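Local coordinates for fimbrial subunit type 1 (PDB 3UXF), which serves as the major structural subunit of a fimbria on the surface of the Gram-positive bacterium Actinomyces oris, at residues T44-K49 with N173-P178; T80-N85 with T113-I118; V86-Y91 with V135-V140; K148-E153 with K179-G184. One frame throughout, in Å; residues are numbered along the deposited sequence.

All four contacts lie in the N-terminal pilin domain, and three of them meet round its beta sandwich. Contacts 1 and 2 belong to facing sheets, their centres about 15 Å apart, and touch through Leu-45 CD2 and Ile-81 CG2, 3.8 Å from each other. Contact 3, about 12 Å from contact 2 between centres, continues the same sheet: Leu-84 N bonds to Ala-137 O at 2.8 Å. Contacts 1 and 4 interleave along the chain, segment 179-184 directly continuing 173-178; their centres are about 16 Å apart, and Lys-49 NZ donates a hydrogen bond to Ile-150 O at 2.8 Å. The side chains of Thr-44 and Val-135 each lie about 8 Å from a bound calcium ion.

Contact 1: residues T44-K49 with N173-P178; sequences TLTVHK and NVHVYP
Thr-44 to Val-47 pair with Asn-173 to Val-176 as parallel strands, 4.8 Å between their axes. Four backbone bonds form the ladder, running in turn from Val-174 N to Thr-44 O, Thr-46 N to Val-174 O, Val-176 N to Thr-46 O and His-48 N to Val-176 O. At one end Asn-173 ND2 donates to Thr-44 OG1 at 2.7 Å, almost in its amide plane. A water joins Thr-44 OG1, Thr-46 OG1 and Val-174 O.

An aromatic cluster of His-48, His-175 and Tyr-177 lies on the side of Thr-46 and His-175. Both histidines carry CG beside the backbone N (chi1 -68° in His-48), which brings His-48 NE2 and His-175 ND1 rim to rim at 2.9 Å in a nearly straight hydrogen bond (177°), either nitrogen being a possible donor. The His-48 ring also lies in an offset stack on Tyr-177, planes 22° apart, while Thr-46 CB sits over the His-175 face as a CH-pi contact. Tyr-177 OH bonds to Asp-66 N.

The opposite face is apolar: Val-47 CG2 meets Val-176 CG2 at 3.7 Å. Here Leu-45 and Val-47 pack on strand 78-84, Val-174 and Val-176 on strand 155-159, while strand 125-128 flanks strand 44-48.

Contact 2: residues T80-N85 with T113-I118; sequences TITKLN and TTVQKI
Thr-80 faces Val-115 and Lys-117 on one side of an antiparallel strand pair. Its CB lies 4.0 Å from Gln-116 O. From there the side chain forks. CG2, anti to the backbone N (the hydroxyl at chi1 -66°), runs against Val-115 CG1 at 3.4 Å, a close and somewhat compressed methyl-methyl contact, the two side chains crossing at a slant; it also lies 3.6 Å from Gln-116 O. OG1, beside the backbone N, lies alongside the aliphatic part of Lys-117, 3.4 Å from CG; its hydrogen bond is made with Thr-143 OG1 on strand 136-144. Thr-82 lies side by side with Val-115, OG1 near CG2.

On the other face Ile-81 CG1 meets Gln-116 CB at 3.9 Å; at the strand end, Lys-83 CB lies beside Thr-114 CB. The backbones are joined by Ile-81 N to Gln-116 O at 2.8 Å, the return bond from Gln-116 N to Ile-81 O, and Lys-83 N to Thr-114 O. Ile-81 and Gln-116 thus form a hydrogen-bonded pair. Strand 114-119 is outermost within this chain in a four-stranded antiparallel sheet, and the arrangement is that of an edge strand in a beta sandwich, with Ile-81 turned inward onto Phe-128 of the facing sheet.

Contact 3: residues V86-Y91 with V135-V140; sequences VDLTTY and VGAYLV
Leu-88 turns its CB toward the start of strand 136-144. With CG anti to the carbonyl carbon (chi1 -68°) and CD1 anti to CA (chi2 -167°), the methyl extends over the Gly-136 peptide, 3.3 Å from Gly-136 C, while CG stands over Gly-136 CA. At phi 157° a CB on Gly-136 would press on the carbonyl O of Val-135, so the backbone itself requires glycine. Leu-88 CD1 also reaches Ala-137 CB at 4.2 Å. Val-86 approaches the same Ala-137 CB from another direction through CG2, at 3.7 Å. Val-135 CG1 lies loosely beside Leu-88 CB and Thr-89 CG2.

One water accepts a hydrogen bond from Ala-137 N and donates one to Val-86 O; another accepts from Leu-88 N and donates to Val-135 O.

The loop is shaped by Asp-87, whose OD1 accepts from Thr-89 N at 2.9 Å (an Asx turn) and from Thr-89 OG1 at 2.6 Å. Asp-87 O accepts from both Thr-90 N and Thr-90 OG1 within a type I turn, and Thr-90 is the N-cap of helix 91-99, its side chain capping Gly-93 N. That helix covers the contact: Leu-97 touches Leu-88 and Ala-137, and Thr-96 touches Val-86. Strand 155-159 lies beyond.

Contact 4: residues K148-E153 with K179-G184; sequences KVIPAE and KNTLSG
A single backbone bridge between two irregular segments, Ala-152 facing Asn-180, ties the loop before strand 155-159 to the linker that leaves the N-terminal domain. Thr-181 N donates to Pro-151 O at 2.8 Å and Glu-153 N to Lys-179 O at 2.8 Å, both bonds close to straight (167° and 161°). Ala-152 CA adds a CA-H...O contact to Lys-179 O. Thr-181 OG1 also stands 2.9 Å from Pro-151 O; placed between its backbone N and carbonyl carbon (chi1 52°), it turns back to the carbonyl that its own N-H holds. A water accepts from Lys-179 N and donates to Glu-153 O.

The linker runs from strand 170-176 of the N-terminal sandwich to strand 185-190, the first strand of the next sheet, consistent with a place at the junction of two domains. Ile-150 is central to the packing here: its CG2 abuts Leu-182 CB at 3.7 Å and Asn-180 CB at 3.8 Å, crossing the asparagine at about a right angle, and Ile-344 of strand 344-362 touches both Ile-150 and Leu-182. Asn-180 ND2 bonds to Glu-51 O. Farther along, the Glu-153 and Thr-181 side chains pass antiparallel, with CG and CG2 3.5 Å apart, while the Glu-153 and Lys-179 side chains lie alongside, OE1 near CD, with the lysine NZ 6.3 Å from OE1, too far for a salt bridge.

Contact 1: residues T44-K49 with N173-P178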
loop_
_atom_site.group_PDB
_atom_site.type_symbol
_atom_site.label_atom_id
_atom_site.label_comp_id
_atom_site.label_asym_id
_atom_site.label_seq_id
_atom_site.Cartn_x
_atom_site.Cartn_y
_atom_site.Cartn_z
ATOM N N THR A 44 -35.989 7.027 11.192
ATOM C CA THR A 44 -34.746 6.302 11.478
ATOM C C THR A 44 -33.640 6.887 10.615
ATOM O O THR A 44 -33.917 7.493 9.573
ATOM C CB THR A 44 -34.832 4.765 11.209
ATOM O OG1 THR A 44 -35.143 4.542 9.839
ATOM C CG2 THR A 44 -35.933 4.087 12.082
ATOM N N LEU A 45 -32.394 6.713 11.066
ATOM C CA LEU A 45 -31.230 7.148 10.296
ATOM C C LEU A 45 -30.263 5.975 10.283
ATOM O O LEU A 45 -29.856 5.550 11.342
ATOM C CB LEU A 45 -30.568 8.350 10.962
ATOM C CG LEU A 45 -29.226 8.722 10.319
ATOM C CD1 LEU A 45 -29.385 9.069 8.841
ATOM C CD2 LEU A 45 -28.569 9.874 11.116
ATOM N N THR A 46 -29.890 5.481 9.108
ATOM C CA THR A 46 -29.005 4.314 9.015
ATOM C C THR A 46 -27.752 4.759 8.284
ATOM O O THR A 46 -27.818 5.165 7.125
ATOM C CB THR A 46 -29.681 3.187 8.247
ATOM O OG1 THR A 46 -30.864 2.798 8.960
ATOM C CG2 THR A 46 -28.758 1.946 8.182
ATOM N N VAL A 47 -26.621 4.739 8.980
ATOM C CA VAL A 47 -25.338 5.147 8.384
ATOM C C VAL A 47 -24.581 3.875 7.980
ATOM O O VAL A 47 -24.431 2.984 8.803
ATOM C CB VAL A 47 -24.532 5.948 9.432
ATOM C CG1 VAL A 47 -23.190 6.498 8.847
ATOM C CG2 VAL A 47 -25.381 7.118 9.960
ATOM N N HIS A 48 -24.174 3.793 6.711
ATOM C CA HIS A 48 -23.491 2.606 6.185
ATOM C C HIS A 48 -21.983 2.898 6.153
ATOM O O HIS A 48 -21.545 3.760 5.392
ATOM C CB HIS A 48 -23.981 2.332 4.773
ATOM C CG HIS A 48 -25.416 1.898 4.703
ATOM N ND1 HIS A 48 -25.794 0.613 4.377
ATOM C CD2 HIS A 48 -26.568 2.582 4.931
ATOM C CE1 HIS A 48 -27.112 0.519 4.410
ATOM N NE2 HIS A 48 -27.602 1.699 4.743
ATOM N N LYS A 49 -21.213 2.206 6.999
ATOM C CA LYS A 49 -19.770 2.424 7.071
ATOM C C LYS A 49 -19.066 1.350 6.237
ATOM O O LYS A 49 -19.222 0.152 6.484
ATOM C CB LYS A 49 -19.302 2.382 8.527
ATOM C CG LYS A 49 -17.762 2.529 8.680
ATOM C CD LYS A 49 -17.299 3.944 8.334
ATOM C CE LYS A 49 -15.736 4.016 8.393
ATOM N NZ LYS A 49 -15.299 5.399 8.146
ATOM N N ASN A 173 -37.106 7.392 6.716
ATOM C CA ASN A 173 -36.138 6.361 7.068
ATOM C C ASN A 173 -34.944 6.521 6.152
ATOM O O ASN A 173 -34.872 5.908 5.092
ATOM C CB ASN A 173 -36.765 4.979 6.923
ATOM C CG ASN A 173 -37.970 4.795 7.821
ATOM O OD1 ASN A 173 -39.103 4.736 7.354
ATOM N ND2 ASN A 173 -37.730 4.718 9.120
ATOM N N VAL A 174 -34.045 7.413 6.543
ATOM C CA VAL A 174 -32.939 7.813 5.698
ATOM C C VAL A 174 -31.710 6.927 5.834
ATOM O O VAL A 174 -31.320 6.547 6.932
ATOM C CB VAL A 174 -32.558 9.282 5.967
ATOM C CG1 VAL A 174 -31.373 9.693 5.119
ATOM C CG2 VAL A 174 -33.750 10.186 5.704
ATOM N N HIS A 175 -31.114 6.607 4.692
ATOM C CA HIS A 175 -29.896 5.818 4.642
ATOM C C HIS A 175 -28.805 6.687 4.051
ATOM O O HIS A 175 -28.999 7.316 3.018
ATOM C CB HIS A 175 -30.093 4.578 3.776
ATOM C CG HIS A 175 -30.954 3.534 4.412
ATOM N ND1 HIS A 175 -30.443 2.368 4.935
ATOM C CD2 HIS A 175 -32.290 3.486 4.618
ATOM C CE1 HIS A 175 -31.428 1.645 5.434
ATOM N NE2 HIS A 175 -32.559 2.301 5.255
ATOM N N VAL A 176 -27.657 6.729 4.713
ATOM C CA VAL A 176 -26.547 7.530 4.225
ATOM C C VAL A 176 -25.270 6.705 4.121
ATOM O O VAL A 176 -24.999 5.851 4.961
ATOM C CB VAL A 176 -26.306 8.772 5.110
ATOM C CG1 VAL A 176 -27.441 9.766 4.944
ATOM C CG2 VAL A 176 -26.160 8.368 6.563
ATOM N N TYR A 177 -24.500 6.968 3.072
ATOM C CA TYR A 177 -23.229 6.294 2.841
ATOM C C TYR A 177 -22.135 7.350 2.844
ATOM O O TYR A 177 -21.806 7.916 1.806
ATOM C CB TYR A 177 -23.249 5.557 1.501
ATOM C CG TYR A 177 -24.315 4.489 1.405
ATOM C CD1 TYR A 177 -23.995 3.146 1.544
ATOM C CD2 TYR A 177 -25.641 4.824 1.180
ATOM C CE1 TYR A 177 -24.964 2.170 1.459
ATOM C CE2 TYR A 177 -26.616 3.856 1.094
ATOM C CZ TYR A 177 -26.274 2.529 1.232
ATOM O OH TYR A 177 -27.244 1.562 1.150
ATOM N N PRO A 178 -21.591 7.628 4.023
ATOM C CA PRO A 178 -20.589 8.685 4.176
ATOM C C PRO A 178 -19.310 8.426 3.390
ATOM O O PRO A 178 -18.954 7.282 3.117
ATOM C CB PRO A 178 -20.303 8.689 5.679
ATOM C CG PRO A 178 -20.714 7.355 6.155
ATOM C CD PRO A 178 -21.848 6.923 5.289
HETATM O O HOH W 1 -32.984 4.409 8.028
HETATM O O HOH W 2 -19.964 4.806 3.081
#

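Contact 2: residues T80-N85 with T113-I118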
loop_
_atom_site.group_PDB
_atom_site.type_symbol
_atom_site.label_atom_id
_atom_site.label_comp_id
_atom_site.label_asym_id
_atom_site.label_seq_id
_atom_site.Cartn_x
_atom_site.Cartn_y
_atom_site.Cartn_z
ATOM N N THR A 80 -21.727 9.635 16.092
ATOM C CA THR A 80 -22.536 10.485 16.949
ATOM C C THR A 80 -23.418 11.356 16.058
ATOM O O THR A 80 -22.956 11.911 15.070
ATOM C CB THR A 80 -21.655 11.365 17.803
ATOM O OG1 THR A 80 -20.928 10.535 18.705
ATOM C CG2 THR A 80 -22.511 12.354 18.598
ATOM N N ILE A 81 -24.692 11.487 16.410
ATOM C CA ILE A 81 -25.529 12.465 15.738
ATOM C C ILE A 81 -25.881 13.581 16.713
ATOM O O ILE A 81 -26.174 13.311 17.887
ATOM C CB ILE A 81 -26.786 11.817 15.106
ATOM C CG1 ILE A 81 -27.708 11.197 16.165
ATOM C CG2 ILE A 81 -26.357 10.741 14.124
ATOM C CD1 ILE A 81 -29.045 10.689 15.584
ATOM N N THR A 82 -25.857 14.823 16.238
ATOM C CA THR A 82 -26.235 15.942 17.098
ATOM C C THR A 82 -27.370 16.717 16.436
ATOM O O THR A 82 -27.225 17.151 15.291
ATOM C CB THR A 82 -25.055 16.885 17.314
ATOM O OG1 THR A 82 -23.978 16.142 17.900
ATOM C CG2 THR A 82 -25.459 18.039 18.231
ATOM N N LYS A 83 -28.517 16.876 17.115
ATOM C CA LYS A 83 -29.620 17.625 16.515
ATOM C C LYS A 83 -29.296 19.109 16.372
ATOM O O LYS A 83 -28.699 19.700 17.274
ATOM C CB LYS A 83 -30.918 17.468 17.334
ATOM C CG LYS A 83 -32.167 17.964 16.595
ATOM C CD LYS A 83 -33.449 17.596 17.387
ATOM C CE LYS A 83 -34.490 18.712 17.402
ATOM N NZ LYS A 83 -34.993 19.188 16.108
ATOM N N LEU A 84 -29.640 19.683 15.228
ATOM C CA LEU A 84 -29.350 21.095 14.983
ATOM C C LEU A 84 -30.555 21.907 15.381
ATOM O O LEU A 84 -31.697 21.408 15.393
ATOM C CB LEU A 84 -29.003 21.345 13.524
ATOM C CG LEU A 84 -27.812 20.522 13.001
ATOM C CD1 LEU A 84 -27.443 20.975 11.600
ATOM C CD2 LEU A 84 -26.594 20.604 13.947
ATOM N N ASN A 85 -30.304 23.172 15.713
ATOM C CA ASN A 85 -31.385 24.050 16.149
ATOM C C ASN A 85 -32.065 24.692 14.948
ATOM O O ASN A 85 -31.981 25.910 14.718
ATOM C CB ASN A 85 -30.814 25.116 17.074
ATOM C CG ASN A 85 -30.467 24.562 18.448
ATOM O OD1 ASN A 85 -29.467 24.955 19.061
ATOM N ND2 ASN A 85 -31.297 23.644 18.939
ATOM N N THR A 113 -27.745 20.437 22.405
ATOM C CA THR A 113 -27.187 19.466 23.321
ATOM C C THR A 113 -27.844 18.088 23.180
ATOM O O THR A 113 -27.552 17.183 23.956
ATOM C CB THR A 113 -27.337 19.925 24.782
ATOM O OG1 THR A 113 -28.713 20.207 25.043
ATOM C CG2 THR A 113 -26.520 21.172 25.004
ATOM N N THR A 114 -28.717 17.928 22.185
ATOM C CA THR A 114 -29.361 16.645 21.951
ATOM C C THR A 114 -28.464 15.746 21.098
ATOM O O THR A 114 -28.265 16.017 19.914
ATOM C CB THR A 114 -30.700 16.851 21.244
ATOM O OG1 THR A 114 -31.560 17.605 22.117
ATOM C CG2 THR A 114 -31.368 15.530 20.918
ATOM N N VAL A 115 -27.925 14.705 21.721
ATOM C CA VAL A 115 -26.889 13.853 21.110
ATOM C C VAL A 115 -27.217 12.357 21.277
ATOM O O VAL A 115 -27.752 11.961 22.303
ATOM C CB VAL A 115 -25.539 14.140 21.816
ATOM C CG1 VAL A 115 -24.437 13.299 21.243
ATOM C CG2 VAL A 115 -25.193 15.607 21.702
ATOM N N GLN A 116 -26.926 11.529 20.268
ATOM C CA GLN A 116 -27.054 10.091 20.385
ATOM C C GLN A 116 -25.855 9.458 19.704
ATOM O O GLN A 116 -25.293 10.056 18.780
ATOM C CB GLN A 116 -28.320 9.601 19.676
ATOM C CG GLN A 116 -29.608 9.888 20.473
ATOM C CD GLN A 116 -29.650 9.138 21.802
ATOM O OE1 GLN A 116 -29.194 7.987 21.925
ATOM N NE2 GLN A 116 -30.210 9.790 22.797
ATOM N N LYS A 117 -25.476 8.267 20.156
ATOM C CA LYS A 117 -24.345 7.543 19.586
ATOM C C LYS A 117 -24.679 6.082 19.329
ATOM O O LYS A 117 -25.507 5.491 20.015
ATOM C CB LYS A 117 -23.131 7.598 20.515
ATOM C CG LYS A 117 -22.818 8.951 21.103
ATOM C CD LYS A 117 -21.684 8.839 22.112
ATOM C CE LYS A 117 -22.175 8.285 23.442
ATOM N NZ LYS A 117 -21.738 6.882 23.677
ATOM N N ILE A 118 -24.002 5.507 18.343
ATOM C CA ILE A 118 -24.143 4.098 18.006
ATOM C C ILE A 118 -22.825 3.596 17.430
ATOM O O ILE A 118 -22.129 4.329 16.736
ATOM C CB ILE A 118 -25.238 3.865 16.963
ATOM C CG1 ILE A 118 -26.616 3.885 17.618
ATOM C CG2 ILE A 118 -25.025 2.536 16.264
ATOM C CD1 ILE A 118 -27.550 2.838 17.074
#

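Contact 3: residues V86-Y91 with V135-V140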
loop_
_atom_site.group_PDB
_atom_site.type_symbol
_atom_site.label_atom_id
_atom_site.label_comp_id
_atom_site.label_asym_id
_atom_site.label_seq_id
_atom_site.Cartn_x
_atom_site.Cartn_y
_atom_site.Cartn_z
ATOM N N VAL A 86 -32.717 23.844 14.159
ATOM C CA VAL A 86 -33.593 24.277 13.082
ATOM C C VAL A 86 -34.873 23.473 13.198
ATOM O O VAL A 86 -34.863 22.290 13.561
ATOM C CB VAL A 86 -32.991 24.068 11.661
ATOM C CG1 VAL A 86 -31.792 25.014 11.425
ATOM C CG2 VAL A 86 -32.605 22.616 11.450
ATOM N N ASP A 87 -35.997 24.125 12.935
ATOM C CA ASP A 87 -37.274 23.435 13.041
ATOM C C ASP A 87 -37.726 23.033 11.644
ATOM O O ASP A 87 -38.172 23.883 10.863
ATOM C CB ASP A 87 -38.302 24.399 13.678
ATOM C CG ASP A 87 -39.654 23.762 13.919
ATOM O OD1 ASP A 87 -39.933 22.676 13.373
ATOM O OD2 ASP A 87 -40.464 24.367 14.692
ATOM N N LEU A 88 -37.636 21.732 11.325
ATOM C CA LEU A 88 -37.927 21.316 9.953
ATOM C C LEU A 88 -39.445 21.156 9.735
ATOM O O LEU A 88 -39.894 20.755 8.644
ATOM C CB LEU A 88 -37.174 20.029 9.590
ATOM C CG LEU A 88 -35.644 20.210 9.489
ATOM C CD1 LEU A 88 -35.076 18.961 8.825
ATOM C CD2 LEU A 88 -35.285 21.449 8.681
ATOM N N THR A 89 -40.238 21.485 10.751
ATOM C CA THR A 89 -41.669 21.577 10.518
ATOM C C THR A 89 -42.050 22.973 10.030
ATOM O O THR A 89 -43.242 23.263 9.868
ATOM C CB THR A 89 -42.526 21.196 11.756
ATOM O OG1 THR A 89 -42.433 22.216 12.748
ATOM C CG2 THR A 89 -42.091 19.867 12.353
ATOM N N THR A 90 -41.052 23.815 9.775
ATOM C CA THR A 90 -41.256 25.164 9.244
ATOM C C THR A 90 -40.362 25.396 8.020
ATOM O O THR A 90 -39.231 24.867 7.913
ATOM C CB THR A 90 -40.900 26.236 10.298
ATOM O OG1 THR A 90 -39.481 26.284 10.477
ATOM C CG2 THR A 90 -41.588 25.899 11.645
ATOM N N TYR A 91 -40.854 26.217 7.105
ATOM C CA TYR A 91 -40.050 26.640 5.981
ATOM C C TYR A 91 -38.770 27.336 6.478
ATOM O O TYR A 91 -37.685 27.102 5.931
ATOM C CB TYR A 91 -40.858 27.595 5.081
ATOM C CG TYR A 91 -40.034 28.272 4.011
ATOM C CD1 TYR A 91 -39.776 27.646 2.789
ATOM C CD2 TYR A 91 -39.469 29.524 4.228
ATOM C CE1 TYR A 91 -39.038 28.264 1.824
ATOM C CE2 TYR A 91 -38.694 30.131 3.261
ATOM C CZ TYR A 91 -38.486 29.496 2.069
ATOM O OH TYR A 91 -37.721 30.109 1.109
ATOM N N VAL A 135 -38.013 14.226 13.825
ATOM C CA VAL A 135 -37.998 15.133 12.674
ATOM C C VAL A 135 -37.071 16.297 12.952
ATOM O O VAL A 135 -37.200 17.028 13.963
ATOM C CB VAL A 135 -39.421 15.631 12.346
ATOM C CG1 VAL A 135 -39.390 16.764 11.347
ATOM C CG2 VAL A 135 -40.232 14.459 11.774
ATOM N N GLY A 136 -36.111 16.493 12.058
ATOM C CA GLY A 136 -35.158 17.573 12.211
ATOM C C GLY A 136 -33.863 17.323 11.468
ATOM O O GLY A 136 -33.731 16.341 10.747
ATOM N N ALA A 137 -32.905 18.225 11.646
ATOM C CA ALA A 137 -31.612 18.105 10.993
ATOM C C ALA A 137 -30.553 17.660 11.993
ATOM O O ALA A 137 -30.578 18.053 13.153
ATOM C CB ALA A 137 -31.220 19.417 10.345
ATOM N N TYR A 138 -29.624 16.831 11.532
ATOM C CA TYR A 138 -28.579 16.310 12.397
ATOM C C TYR A 138 -27.197 16.443 11.792
ATOM O O TYR A 138 -27.006 16.247 10.594
ATOM C CB TYR A 138 -28.825 14.830 12.695
ATOM C CG TYR A 138 -30.008 14.567 13.588
ATOM C CD1 TYR A 138 -29.840 14.354 14.944
ATOM C CD2 TYR A 138 -31.293 14.529 13.072
ATOM C CE1 TYR A 138 -30.918 14.115 15.765
ATOM C CE2 TYR A 138 -32.376 14.291 13.885
ATOM C CZ TYR A 138 -32.184 14.084 15.230
ATOM O OH TYR A 138 -33.261 13.845 16.043
ATOM N N LEU A 139 -26.231 16.757 12.644
ATOM C CA LEU A 139 -24.837 16.766 12.256
ATOM C C LEU A 139 -24.321 15.388 12.637
ATOM O O LEU A 139 -24.436 14.976 13.787
ATOM C CB LEU A 139 -24.073 17.850 13.007
ATOM C CG LEU A 139 -22.598 18.017 12.646
ATOM C CD1 LEU A 139 -22.448 18.348 11.175
ATOM C CD2 LEU A 139 -21.970 19.099 13.509
ATOM N N VAL A 140 -23.776 14.670 11.664
ATOM C CA VAL A 140 -23.310 13.307 11.887
ATOM C C VAL A 140 -21.798 13.262 11.836
ATOM O O VAL A 140 -21.193 13.703 10.845
ATOM C CB VAL A 140 -23.889 12.358 10.834
ATOM C CG1 VAL A 140 -23.497 10.893 11.135
ATOM C CG2 VAL A 140 -25.425 12.525 10.765
HETATM O O HOH W 3 -33.506 19.904 13.832
HETATM O O HOH W 4 -37.257 19.829 13.460
#

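Contact 4: residues K148-E153 with K179-G184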
loop_
_atom_site.group_PDB
_atom_site.type_symbol
_atom_site.label_atom_id
_atom_site.label_comp_id
_atom_site.label_asym_id
_atom_site.label_seq_id
_atom_site.Cartn_x
_atom_site.Cartn_y
_atom_site.Cartn_z
ATOM N N LYS A 148 -6.798 1.527 12.229
ATOM C CA LYS A 148 -6.587 1.159 10.840
ATOM C C LYS A 148 -7.612 1.721 9.881
ATOM O O LYS A 148 -7.480 1.553 8.670
ATOM C CB LYS A 148 -6.572 -0.355 10.683
ATOM C CG LYS A 148 -5.457 -1.075 11.396
ATOM C CD LYS A 148 -5.586 -2.581 11.186
ATOM C CE LYS A 148 -4.343 -3.313 11.675
ATOM N NZ LYS A 148 -3.145 -2.809 10.942
ATOM N N VAL A 149 -8.662 2.355 10.407
ATOM C CA VAL A 149 -9.807 2.717 9.578
ATOM C C VAL A 149 -9.766 4.193 9.168
ATOM O O VAL A 149 -9.408 5.062 9.942
ATOM C CB VAL A 149 -11.120 2.430 10.366
ATOM C CG1 VAL A 149 -12.323 3.086 9.674
ATOM C CG2 VAL A 149 -11.305 0.917 10.538
ATOM N N ILE A 150 -10.130 4.503 7.928
ATOM C CA ILE A 150 -10.215 5.895 7.516
ATOM C C ILE A 150 -11.545 6.547 7.989
ATOM O O ILE A 150 -12.600 6.021 7.674
ATOM C CB ILE A 150 -10.142 5.998 5.987
ATOM C CG1 ILE A 150 -8.787 5.443 5.510
ATOM C CG2 ILE A 150 -10.239 7.465 5.533
ATOM C CD1 ILE A 150 -8.739 5.218 4.018
ATOM N N PRO A 151 -11.467 7.672 8.716
ATOM C CA PRO A 151 -12.722 8.270 9.204
ATOM C C PRO A 151 -13.584 8.797 8.076
ATOM O O PRO A 151 -13.089 9.276 7.039
ATOM C CB PRO A 151 -12.255 9.477 10.024
ATOM C CG PRO A 151 -10.841 9.256 10.308
ATOM C CD PRO A 151 -10.301 8.447 9.156
ATOM N N ALA A 152 -14.895 8.735 8.294
ATOM C CA ALA A 152 -15.832 9.449 7.426
ATOM C C ALA A 152 -15.775 10.964 7.604
ATOM O O ALA A 152 -15.447 11.475 8.688
ATOM C CB ALA A 152 -17.271 8.939 7.693
ATOM N N GLU A 153 -16.149 11.701 6.554
ATOM C CA GLU A 153 -16.303 13.147 6.674
ATOM C C GLU A 153 -17.589 13.457 7.405
ATOM O O GLU A 153 -18.565 12.769 7.189
ATOM C CB GLU A 153 -16.390 13.785 5.302
ATOM C CG GLU A 153 -15.070 13.706 4.542
ATOM C CD GLU A 153 -15.001 14.668 3.361
ATOM O OE1 GLU A 153 -16.058 14.914 2.706
ATOM O OE2 GLU A 153 -13.877 15.172 3.093
ATOM N N LYS A 179 -18.634 9.509 3.038
ATOM C CA LYS A 179 -17.396 9.457 2.276
ATOM C C LYS A 179 -16.173 9.433 3.191
ATOM O O LYS A 179 -16.119 10.144 4.191
ATOM C CB LYS A 179 -17.333 10.699 1.367
ATOM C CG LYS A 179 -16.052 10.809 0.523
ATOM C CD LYS A 179 -15.869 12.220 -0.093
ATOM C CE LYS A 179 -16.251 12.256 -1.574
ATOM N NZ LYS A 179 -15.502 11.254 -2.401
ATOM N N ASN A 180 -15.163 8.646 2.813
ATOM C CA ASN A 180 -13.890 8.711 3.513
ATOM C C ASN A 180 -13.187 10.058 3.425
ATOM O O ASN A 180 -13.139 10.689 2.362
ATOM C CB ASN A 180 -12.958 7.657 2.939
ATOM C CG ASN A 180 -13.258 6.278 3.432
ATOM O OD1 ASN A 180 -14.003 6.086 4.395
ATOM N ND2 ASN A 180 -12.616 5.291 2.816
ATOM N N THR A 181 -12.593 10.490 4.525
ATOM C CA THR A 181 -11.826 11.719 4.523
ATOM C C THR A 181 -10.532 11.598 3.744
ATOM O O THR A 181 -9.966 12.615 3.336
ATOM C CB THR A 181 -11.407 12.120 5.945
ATOM O OG1 THR A 181 -10.764 11.015 6.594
ATOM C CG2 THR A 181 -12.631 12.544 6.758
ATOM N N LEU A 182 -10.054 10.375 3.588
ATOM C CA LEU A 182 -8.787 10.147 2.877
ATOM C C LEU A 182 -9.013 9.146 1.782
ATOM O O LEU A 182 -9.627 8.110 2.004
ATOM C CB LEU A 182 -7.717 9.584 3.834
ATOM C CG LEU A 182 -7.417 10.441 5.066
ATOM C CD1 LEU A 182 -6.431 9.730 6.002
ATOM C CD2 LEU A 182 -6.856 11.823 4.694
ATOM N N SER A 183 -8.479 9.427 0.599
ATOM C CA SER A 183 -8.672 8.550 -0.534
ATOM C C SER A 183 -7.850 7.284 -0.467
ATOM O O SER A 183 -8.188 6.300 -1.120
ATOM C CB SER A 183 -8.378 9.295 -1.827
ATOM O OG SER A 183 -7.080 9.863 -1.770
ATOM N N GLY A 184 -6.767 7.286 0.308
ATOM C CA GLY A 184 -6.038 6.047 0.473
ATOM C C GLY A 184 -4.583 6.177 0.875
ATOM O O GLY A 184 -4.023 7.280 0.917
HETATM O O HOH W 5 -19.434 11.870 4.647
#